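PDB 2NRK: GrpB family protein from Enterococcus faecalis, which is of unknown function but belongs to the GrpB family of the nucleotidyltransferase clan, so a nucleotide-related role is possible though unproven. Local coordinates for residues A[28-33]-A[58-63]; A[51-56]-A[100-105]; A[44-49]-A[123-128]. All blocks are in the same frame, centred on the assembly; numbering follows the deposited sequence. Where two conformers were deposited one is given.

Contact 1. Residues A[28-33]-A[58-63]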
loop_
_atom_site.group_PDB
_atom_site.type_symbol
_atom_site.label_atom_id
_atom_site.label_comp_id
_atom_site.label_asym_id
_atom_site.label_seq_id
_atom_site.Cartn_x
_atom_site.Cartn_y
_atom_site.Cartn_z
ATOM N N GLN A 28 -14.387 18.124 -8.821
ATOM C CA GLN A 28 -15.518 19.039 -8.619
ATOM C C GLN A 28 -16.756 18.227 -8.269
ATOM O O GLN A 28 -17.600 18.674 -7.498
ATOM C CB GLN A 28 -15.819 19.906 -9.854
ATOM C CG GLN A 28 -14.798 21.009 -10.135
ATOM C CD GLN A 28 -15.268 21.963 -11.246
ATOM O OE1 GLN A 28 -15.199 23.206 -11.102
ATOM N NE2 GLN A 28 -15.740 21.395 -12.353
ATOM N N ILE A 29 -16.852 17.032 -8.857
ATOM C CA ILE A 29 -18.022 16.164 -8.671
ATOM C C ILE A 29 -17.932 15.384 -7.372
ATOM O O ILE A 29 -18.915 15.293 -6.629
ATOM C CB ILE A 29 -18.204 15.199 -9.872
ATOM C CG1 ILE A 29 -18.586 16.002 -11.122
ATOM C CG2 ILE A 29 -19.237 14.099 -9.573
ATOM C CD1 ILE A 29 -18.371 15.210 -12.393
ATOM N N LEU A 30 -16.739 14.849 -7.095
ATOM C CA LEU A 30 -16.560 13.960 -5.952
ATOM C C LEU A 30 -16.485 14.685 -4.610
ATOM O O LEU A 30 -16.788 14.102 -3.558
ATOM C CB LEU A 30 -15.274 13.157 -6.144
ATOM C CG LEU A 30 -15.343 12.109 -7.245
ATOM C CD1 LEU A 30 -13.949 11.787 -7.681
ATOM C CD2 LEU A 30 -16.084 10.897 -6.683
ATOM N N LYS A 31 -16.040 15.940 -4.640
ATOM C CA LYS A 31 -15.974 16.783 -3.441
ATOM C C LYS A 31 -15.150 16.116 -2.333
ATOM O O LYS A 31 -14.109 15.513 -2.626
ATOM C CB LYS A 31 -17.379 17.205 -2.974
ATOM C CG LYS A 31 -18.136 17.981 -4.076
ATOM C CD LYS A 31 -19.473 18.503 -3.665
ATOM C CE LYS A 31 -20.179 19.027 -4.929
ATOM N NZ LYS A 31 -21.506 19.575 -4.597
ATOM N N GLU A 32 -15.635 16.197 -1.092
ATOM C CA GLU A 32 -14.866 15.744 0.081
ATOM C C GLU A 32 -14.579 14.249 0.120
ATOM O O GLU A 32 -13.616 13.828 0.775
ATOM C CB GLU A 32 -15.542 16.159 1.398
ATOM C CG GLU A 32 -15.710 17.664 1.600
ATOM C CD GLU A 32 -16.954 18.220 0.929
ATOM O OE1 GLU A 32 -17.668 17.460 0.235
ATOM O OE2 GLU A 32 -17.235 19.424 1.118
ATOM N N ASN A 33 -15.384 13.455 -0.584
ATOM C CA ASN A 33 -15.198 12.014 -0.599
ATOM C C ASN A 33 -13.906 11.626 -1.349
ATOM O O ASN A 33 -13.404 10.511 -1.195
ATOM C CB ASN A 33 -16.398 11.357 -1.268
ATOM C CG ASN A 33 -16.452 9.860 -1.054
ATOM O OD1 ASN A 33 -15.931 9.324 -0.071
ATOM N ND2 ASN A 33 -17.109 9.178 -1.971
ATOM N N VAL A 58 -8.785 7.035 -8.734
ATOM C CA VAL A 58 -9.476 7.922 -7.803
ATOM C C VAL A 58 -9.671 7.133 -6.496
ATOM O O VAL A 58 -10.280 6.051 -6.496
ATOM C CB VAL A 58 -10.852 8.351 -8.378
ATOM C CG1 VAL A 58 -11.571 9.214 -7.376
ATOM C CG2 VAL A 58 -10.683 9.116 -9.688
ATOM N N ILE A 59 -9.173 7.695 -5.397
ATOM C CA ILE A 59 -9.238 7.022 -4.101
ATOM C C ILE A 59 -10.219 7.801 -3.247
ATOM O O ILE A 59 -10.069 9.025 -3.086
ATOM C CB ILE A 59 -7.830 7.000 -3.441
ATOM C CG1 ILE A 59 -6.843 6.309 -4.384
ATOM C CG2 ILE A 59 -7.935 6.324 -2.097
ATOM C CD1 ILE A 59 -5.380 6.475 -3.901
ATOM N N VAL A 60 -11.233 7.112 -2.726
ATOM C CA VAL A 60 -12.319 7.757 -1.969
ATOM C C VAL A 60 -12.470 7.190 -0.559
ATOM O O VAL A 60 -12.016 6.067 -0.268
ATOM C CB VAL A 60 -13.711 7.624 -2.711
ATOM C CG1 VAL A 60 -13.636 8.316 -4.071
ATOM C CG2 VAL A 60 -14.136 6.133 -2.848
ATOM N N GLU A 61 -13.130 7.957 0.314
ATOM C CA GLU A 61 -13.401 7.489 1.676
ATOM C C GLU A 61 -14.455 6.395 1.690
ATOM O O GLU A 61 -14.324 5.415 2.433
ATOM C CB GLU A 61 -13.835 8.658 2.567
ATOM C CG GLU A 61 -12.708 9.638 2.775
ATOM C CD GLU A 61 -12.924 10.574 3.969
ATOM O OE1 GLU A 61 -13.467 10.138 5.024
ATOM O OE2 GLU A 61 -12.521 11.749 3.819
ATOM N N GLU A 62 -15.500 6.576 0.871
ATOM C CA GLU A 62 -16.660 5.681 0.863
ATOM C C GLU A 62 -17.106 5.388 -0.564
ATOM O O GLU A 62 -17.614 6.272 -1.251
ATOM C CB GLU A 62 -17.840 6.315 1.588
ATOM C CG GLU A 62 -17.662 6.564 3.056
ATOM C CD GLU A 62 -18.922 7.157 3.648
ATOM O OE1 GLU A 62 -19.960 6.462 3.624
ATOM O OE2 GLU A 62 -18.871 8.326 4.084
ATOM N N ILE A 63 -16.919 4.146 -0.993
ATOM C CA ILE A 63 -17.227 3.770 -2.376
ATOM C C ILE A 63 -18.722 3.823 -2.690
ATOM O O ILE A 63 -19.114 4.285 -3.753
ATOM C CB ILE A 63 -16.577 2.420 -2.797
ATOM C CG1 ILE A 63 -16.580 2.271 -4.345
ATOM C CG2 ILE A 63 -17.222 1.221 -2.144
ATOM C CD1 ILE A 63 -15.666 3.241 -5.080
HETATM O O HOH W 1 -11.483 13.162 1.858
HETATM O O HOH W 2 -17.068 10.591 2.419
#
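N33 meets E61 and E62 through three hydrogen bonds, the polar half of this contact. E61 N donates to the backbone carbonyl N33 O at 3.0 Å. The side-chain amide then takes both backbone groups of E62: E62 N reaches N33 OD1 at 2.9 Å, on a lone pair in the amide plane, and N33 ND2 returns a bond to E62 O at 3.0 Å, nearly straight at 165°. CG of N33 stands anti to the backbone N (chi1 -167°), on the side of E62, and chi2 (26°) then turns OD1 and ND2 to their partners. Asparagine suits the place because one short, flat group offers an acceptor and a donor side by side. V60 lies against N33, its CA making a C-H...O contact of 3.1 Å with N33 O.

The apolar half lies at the end of helix 14-30. There L30 CD1 packs on V58 CG1 at 3.5 Å, the two side chains crossing obliquely, while L30 CD2 lies farther off, 4.4 Å from V60 CG1. Branched aliphatic residues suit this buried layer, which F73 of helix 70-75 also joins.

A water donates to N33 OD1 at 3.0 Å, and E61 OE1 forms a salt bridge with K169 of the second subunit. The chemistry implies a division of labour: leucine and valines fill the interior, while the amide of N33, whose OD1 also takes a water, pairs with the backbone of E62 just beyond strand 54-60.

Contact 2. Residues A[51-56]-A[100-105]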
loop_
_atom_site.group_PDB
_atom_site.type_symbol
_atom_site.label_atom_id
_atom_site.label_comp_id
_atom_site.label_asym_id
_atom_site.label_seq_id
_atom_site.Cartn_x
_atom_site.Cartn_y
_atom_site.Cartn_z
ATOM N N LYS A 51 -1.642 3.484 -25.966
ATOM C CA LYS A 51 -2.937 3.914 -26.478
ATOM C C LYS A 51 -3.257 5.253 -25.811
ATOM O O LYS A 51 -3.015 5.410 -24.605
ATOM C CB LYS A 51 -4.008 2.919 -26.099
ATOM C CG LYS A 51 -3.854 1.632 -26.888
ATOM C CD LYS A 51 -4.502 0.475 -26.188
ATOM C CE LYS A 51 -6.008 0.505 -26.250
ATOM N NZ LYS A 51 -6.498 -0.862 -26.697
ATOM N N PRO A 52 -3.753 6.225 -26.593
ATOM C CA PRO A 52 -4.033 7.559 -26.039
ATOM C C PRO A 52 -5.339 7.598 -25.256
ATOM O O PRO A 52 -6.286 8.324 -25.634
ATOM C CB PRO A 52 -4.121 8.439 -27.287
ATOM C CG PRO A 52 -4.571 7.546 -28.345
ATOM C CD PRO A 52 -3.995 6.174 -28.051
ATOM N N ILE A 53 -5.394 6.786 -24.204
ATOM C CA ILE A 53 -6.530 6.718 -23.294
ATOM C C ILE A 53 -5.953 7.004 -21.906
ATOM O O ILE A 53 -5.051 6.293 -21.438
ATOM C CB ILE A 53 -7.180 5.308 -23.265
ATOM C CG1 ILE A 53 -7.657 4.915 -24.677
ATOM C CG2 ILE A 53 -8.335 5.280 -22.279
ATOM C CD1 ILE A 53 -8.172 3.486 -24.756
ATOM N N ILE A 54 -6.440 8.068 -21.277
ATOM C CA ILE A 54 -5.871 8.483 -19.994
ATOM C C ILE A 54 -6.535 7.667 -18.890
ATOM O O ILE A 54 -7.768 7.672 -18.784
ATOM C CB ILE A 54 -6.115 9.983 -19.689
ATOM C CG1 ILE A 54 -5.716 10.921 -20.855
ATOM C CG2 ILE A 54 -5.401 10.395 -18.382
ATOM C CD1 ILE A 54 -4.253 10.872 -21.227
ATOM N N ASP A 55 -5.718 6.999 -18.073
ATOM C CA ASP A 55 -6.212 6.283 -16.883
ATOM C C ASP A 55 -6.086 7.110 -15.618
ATOM O O ASP A 55 -4.978 7.663 -15.317
ATOM C CB ASP A 55 -5.458 4.967 -16.659
ATOM C CG ASP A 55 -5.694 3.984 -17.779
ATOM O OD1 ASP A 55 -6.763 3.349 -17.784
ATOM O OD2 ASP A 55 -4.799 3.866 -18.659
ATOM N N PHE A 56 -7.186 7.147 -14.868
ATOM C CA PHE A 56 -7.308 7.856 -13.570
ATOM C C PHE A 56 -7.529 6.874 -12.438
ATOM O O PHE A 56 -8.372 5.952 -12.554
ATOM C CB PHE A 56 -8.497 8.842 -13.578
ATOM C CG PHE A 56 -8.419 9.872 -14.664
ATOM C CD1 PHE A 56 -8.008 11.170 -14.372
ATOM C CD2 PHE A 56 -8.727 9.547 -15.980
ATOM C CE1 PHE A 56 -7.869 12.134 -15.388
ATOM C CE2 PHE A 56 -8.605 10.505 -16.993
ATOM C CZ PHE A 56 -8.173 11.808 -16.699
ATOM N N THR A 100 -11.395 7.766 -24.594
ATOM C CA THR A 100 -10.409 8.774 -24.231
ATOM C C THR A 100 -10.007 8.746 -22.742
ATOM O O THR A 100 -8.915 9.193 -22.400
ATOM C CB THR A 100 -10.915 10.207 -24.552
ATOM O OG1 THR A 100 -12.233 10.403 -23.979
ATOM C CG2 THR A 100 -10.974 10.426 -26.069
ATOM N N HIS A 101 -10.922 8.330 -21.871
ATOM C CA HIS A 101 -10.685 8.409 -20.402
ATOM C C HIS A 101 -11.231 7.152 -19.735
ATOM O O HIS A 101 -12.355 6.743 -20.011
ATOM C CB HIS A 101 -11.376 9.620 -19.751
ATOM C CG HIS A 101 -10.990 10.949 -20.324
ATOM N ND1 HIS A 101 -11.481 11.420 -21.525
ATOM C CD2 HIS A 101 -10.228 11.943 -19.818
ATOM C CE1 HIS A 101 -11.007 12.633 -21.747
ATOM N NE2 HIS A 101 -10.227 12.969 -20.734
ATOM N N HIS A 102 -10.421 6.526 -18.892
ATOM C CA HIS A 102 -10.860 5.371 -18.069
ATOM C C HIS A 102 -10.601 5.780 -16.614
ATOM O O HIS A 102 -9.491 6.229 -16.285
ATOM C CB HIS A 102 -10.046 4.139 -18.360
ATOM C CG HIS A 102 -10.401 3.484 -19.653
ATOM N ND1 HIS A 102 -9.605 2.528 -20.241
ATOM C CD2 HIS A 102 -11.462 3.658 -20.474
ATOM C CE1 HIS A 102 -10.171 2.120 -21.361
ATOM N NE2 HIS A 102 -11.299 2.784 -21.529
ATOM N N VAL A 103 -11.640 5.721 -15.792
ATOM C CA VAL A 103 -11.518 6.154 -14.393
ATOM C C VAL A 103 -11.741 4.970 -13.490
ATOM O O VAL A 103 -12.767 4.291 -13.594
ATOM C CB VAL A 103 -12.555 7.284 -14.087
ATOM C CG1 VAL A 103 -12.410 7.773 -12.640
ATOM C CG2 VAL A 103 -12.384 8.448 -15.065
ATOM N N HIS A 104 -10.779 4.716 -12.598
ATOM C CA HIS A 104 -10.798 3.513 -11.762
ATOM C C HIS A 104 -10.924 4.040 -10.337
ATOM O O HIS A 104 -9.964 4.636 -9.819
ATOM C CB HIS A 104 -9.461 2.758 -11.878
ATOM C CG HIS A 104 -9.041 2.466 -13.290
ATOM N ND1 HIS A 104 -9.232 1.237 -13.885
ATOM C CD2 HIS A 104 -8.475 3.257 -14.230
ATOM C CE1 HIS A 104 -8.771 1.276 -15.126
ATOM N NE2 HIS A 104 -8.311 2.490 -15.364
ATOM N N ILE A 105 -12.107 3.889 -9.747
ATOM C CA ILE A 105 -12.365 4.465 -8.427
ATOM C C ILE A 105 -12.341 3.326 -7.402
ATOM O O ILE A 105 -13.003 2.305 -7.577
ATOM C CB ILE A 105 -13.715 5.205 -8.370
ATOM C CG1 ILE A 105 -13.823 6.240 -9.505
ATOM C CG2 ILE A 105 -13.871 5.926 -7.037
ATOM C CD1 ILE A 105 -15.250 6.890 -9.631
HETATM O O HOH W 3 -7.558 10.603 -24.208
HETATM O O HOH W 4 -7.350 1.454 -19.492
#
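I53 lays its CG2 methyl over the centre of the H102 imidazole, 3.6 Å from the ring centroid, a CH-pi contact on one face. CG2 stands anti to the backbone N (chi1 of CG1 -59°), and the beta-branch thus supplies a methyl that sits on the ring face. H102 runs alongside D55, and a water bridges H102 ND1 and D55 OD1, while R99 holds H102 NE2. The same D55 oxygen accepts from H104 NE2 at 3.0 Å, on the anti side of the carboxylate. This nearly straight bond sets the rotation of the H104 ring: OD1 lies in the ring plane, NE2 25° out of the carboxylate plane.

On the other face of the sheet, F56 and H101 meet rim to rim, CE2 of F56 being 3.6 Å from CD2 of H101 and the planes 22° apart. H101 ND1 is hydrogen-bonded to T100 OG1 at 2.8 Å. F56 CD2 also packs on V103 CG2 at 3.9 Å, an apolar pair suited to the buried side.

The strands themselves run parallel, F56 N bonding to H102 O at 2.9 Å. Strand 54-60 lies between 34-40 and 101-107, the latter flanked by 89-94, where T100 and H101 form a classic bulge opposite K94. Helix 14-30 covers the F56 face, with F19 against its ring.

Contact 3. Residues A[44-49]-A[123-128]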
loop_
_atom_site.group_PDB
_atom_site.type_symbol
_atom_site.label_atom_id
_atom_site.label_comp_id
_atom_site.label_asym_id
_atom_site.label_seq_id
_atom_site.Cartn_x
_atom_site.Cartn_y
_atom_site.Cartn_z
ATOM N N SER A 44 0.818 7.654 -17.964
ATOM C CA SER A 44 1.413 8.316 -16.798
ATOM C C SER A 44 2.934 8.085 -16.729
ATOM O O SER A 44 3.564 8.551 -15.791
ATOM C CB SER A 44 0.750 7.823 -15.491
ATOM O OG SER A 44 1.172 6.505 -15.155
ATOM N N VAL A 45 3.495 7.356 -17.701
ATOM C CA VAL A 45 4.928 7.044 -17.701
ATOM C C VAL A 45 5.584 7.853 -18.814
ATOM O O VAL A 45 5.414 7.548 -20.002
ATOM C CB VAL A 45 5.156 5.541 -17.933
ATOM C CG1 VAL A 45 6.676 5.224 -17.952
ATOM C CG2 VAL A 45 4.453 4.732 -16.847
ATOM N N PRO A 46 6.295 8.931 -18.457
ATOM C CA PRO A 46 6.900 9.692 -19.531
ATOM C C PRO A 46 7.738 8.859 -20.511
ATOM O O PRO A 46 8.513 7.975 -20.107
ATOM C CB PRO A 46 7.781 10.718 -18.786
ATOM C CG PRO A 46 6.973 10.964 -17.491
ATOM C CD PRO A 46 6.478 9.562 -17.133
ATOM N N ASN A 47 7.516 9.142 -21.792
ATOM C CA ASN A 47 8.218 8.522 -22.926
ATOM C C ASN A 47 7.804 7.073 -23.242
ATOM O O ASN A 47 8.406 6.418 -24.102
ATOM C CB ASN A 47 9.738 8.699 -22.804
ATOM C CG ASN A 47 10.132 10.143 -22.546
ATOM O OD1 ASN A 47 9.594 11.071 -23.158
ATOM N ND2 ASN A 47 11.075 10.342 -21.637
ATOM N N LEU A 48 6.747 6.598 -22.599
ATOM C CA LEU A 48 6.232 5.264 -22.913
ATOM C C LEU A 48 5.190 5.361 -24.028
ATOM O O LEU A 48 4.241 6.129 -23.930
ATOM C CB LEU A 48 5.603 4.615 -21.662
ATOM C CG LEU A 48 4.941 3.248 -21.841
ATOM C CD1 LEU A 48 5.883 2.194 -22.468
ATOM C CD2 LEU A 48 4.421 2.794 -20.445
ATOM N N ALA A 49 5.370 4.563 -25.085
ATOM C CA ALA A 49 4.356 4.444 -26.127
ATOM C C ALA A 49 3.073 3.849 -25.531
ATOM O O ALA A 49 3.128 2.960 -24.669
ATOM C CB ALA A 49 4.862 3.571 -27.275
ATOM N N TYR A 123 7.365 1.938 -10.894
ATOM C CA TYR A 123 8.422 1.042 -11.358
ATOM C C TYR A 123 8.777 1.326 -12.829
ATOM O O TYR A 123 9.949 1.375 -13.190
ATOM C CB TYR A 123 7.934 -0.397 -11.188
ATOM C CG TYR A 123 8.958 -1.464 -11.473
ATOM C CD1 TYR A 123 10.109 -1.600 -10.672
ATOM C CD2 TYR A 123 8.770 -2.363 -12.532
ATOM C CE1 TYR A 123 11.071 -2.611 -10.938
ATOM C CE2 TYR A 123 9.702 -3.412 -12.779
ATOM C CZ TYR A 123 10.856 -3.512 -11.972
ATOM O OH TYR A 123 11.779 -4.515 -12.191
ATOM N N LEU A 124 7.769 1.506 -13.692
ATOM C CA LEU A 124 8.077 1.817 -15.103
ATOM C C LEU A 124 8.788 3.183 -15.213
ATOM O O LEU A 124 9.713 3.318 -16.017
ATOM C CB LEU A 124 6.821 1.838 -15.958
ATOM C CG LEU A 124 6.235 0.446 -16.157
ATOM C CD1 LEU A 124 4.950 0.553 -17.001
ATOM C CD2 LEU A 124 7.240 -0.508 -16.842
ATOM N N ARG A 125 8.354 4.161 -14.411
ATOM C CA ARG A 125 8.989 5.477 -14.413
ATOM C C ARG A 125 10.456 5.388 -14.041
ATOM O O ARG A 125 11.253 6.177 -14.556
ATOM C CB ARG A 125 8.296 6.407 -13.412
ATOM C CG ARG A 125 6.925 6.896 -13.898
ATOM C CD ARG A 125 6.250 7.728 -12.813
ATOM N NE ARG A 125 5.059 8.420 -13.324
ATOM C CZ ARG A 125 4.325 9.295 -12.630
ATOM N NH1 ARG A 125 4.615 9.556 -11.345
ATOM N NH2 ARG A 125 3.279 9.907 -13.207
ATOM N N GLU A 126 10.807 4.451 -13.155
ATOM C CA GLU A 126 12.214 4.301 -12.685
ATOM C C GLU A 126 13.073 3.337 -13.511
ATOM O O GLU A 126 14.297 3.207 -13.287
ATOM C CB GLU A 126 12.243 3.846 -11.218
ATOM C CG GLU A 126 11.513 4.738 -10.239
ATOM C CD GLU A 126 12.144 6.108 -10.034
ATOM O OE1 GLU A 126 13.329 6.324 -10.407
ATOM O OE2 GLU A 126 11.436 6.978 -9.474
ATOM N N ASN A 127 12.444 2.658 -14.467
ATOM C CA ASN A 127 13.086 1.607 -15.246
ATOM C C ASN A 127 12.794 1.799 -16.725
ATOM O O ASN A 127 12.025 1.046 -17.302
ATOM C CB ASN A 127 12.609 0.223 -14.761
ATOM C CG ASN A 127 13.169 -0.113 -13.405
ATOM O OD1 ASN A 127 14.307 -0.608 -13.309
ATOM N ND2 ASN A 127 12.430 0.218 -12.351
ATOM N N PRO A 128 13.433 2.806 -17.351
ATOM C CA PRO A 128 13.168 3.098 -18.771
ATOM C C PRO A 128 13.413 1.917 -19.709
ATOM O O PRO A 128 12.701 1.784 -20.700
ATOM C CB PRO A 128 14.119 4.280 -19.078
ATOM C CG PRO A 128 15.208 4.195 -17.993
ATOM C CD PRO A 128 14.420 3.743 -16.777
#
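L124, near the end of helix 111-126, opens the contact by turning toward the loop 44-49. Its CB touches V45 CG2 at 3.8 Å, the two side chains crossing at about a right angle, and its CD1 reaches L48 CD2 at 4.1 Å. Leucine suits this buried spot because its branched end extends past V45 to L48, while I130 and Y134 of helix 128-142 and I163 of helix 157-171 close around it.

R125 follows, its chain extended from CG to NE; CG lies 4.2 Å from P46 CD. The chain ends in a side-on grip: R125 NE and NH2 both donate to the single carbonyl S44 O, each at 2.9 Å. This oxygen lies within 2° of the guanidinium plane, with NH2 on a lone pair of the carbonyl. Arginine suits the place because its methylenes run past V45 and P46 and bring the guanidinium to S44 O. S44 itself turns its OG to G41 O.

At N127 the helix has ended, and ND2 bonds back to Y123 O at 2.9 Å. The arrangement is a type II beta turn from V45 to L48, with P46 and N47 at its centre, packed against the C-terminal end of helix 111-126 through V45 and L48 on L124 and held by R125 on S44 O.

From the N terminus, helix 14-30 runs into strand 34-40, and contact 1 closes the first loop by joining the helix end to the end of strand 54-60. Within that loop lie the first segments of the other two contacts, 44-49 and then 51-56. Contact 3 ties 44-49 to the end of helix 111-126, and contact 2, nested inside that loop, sets strand 54-60 beside strand 101-107. Contact 1 crosses both. Contacts 1 and 2 share strand 54-60 and touch, V58 N probably bonding to H104 O, whereas contacts 1 and 3 stand about 12 Å apart at their nearest atoms. Together they join helix 14-30 to the sheet, pair two of its strands, and tie the loop between strands 34-40 and 54-60 to helix 111-126.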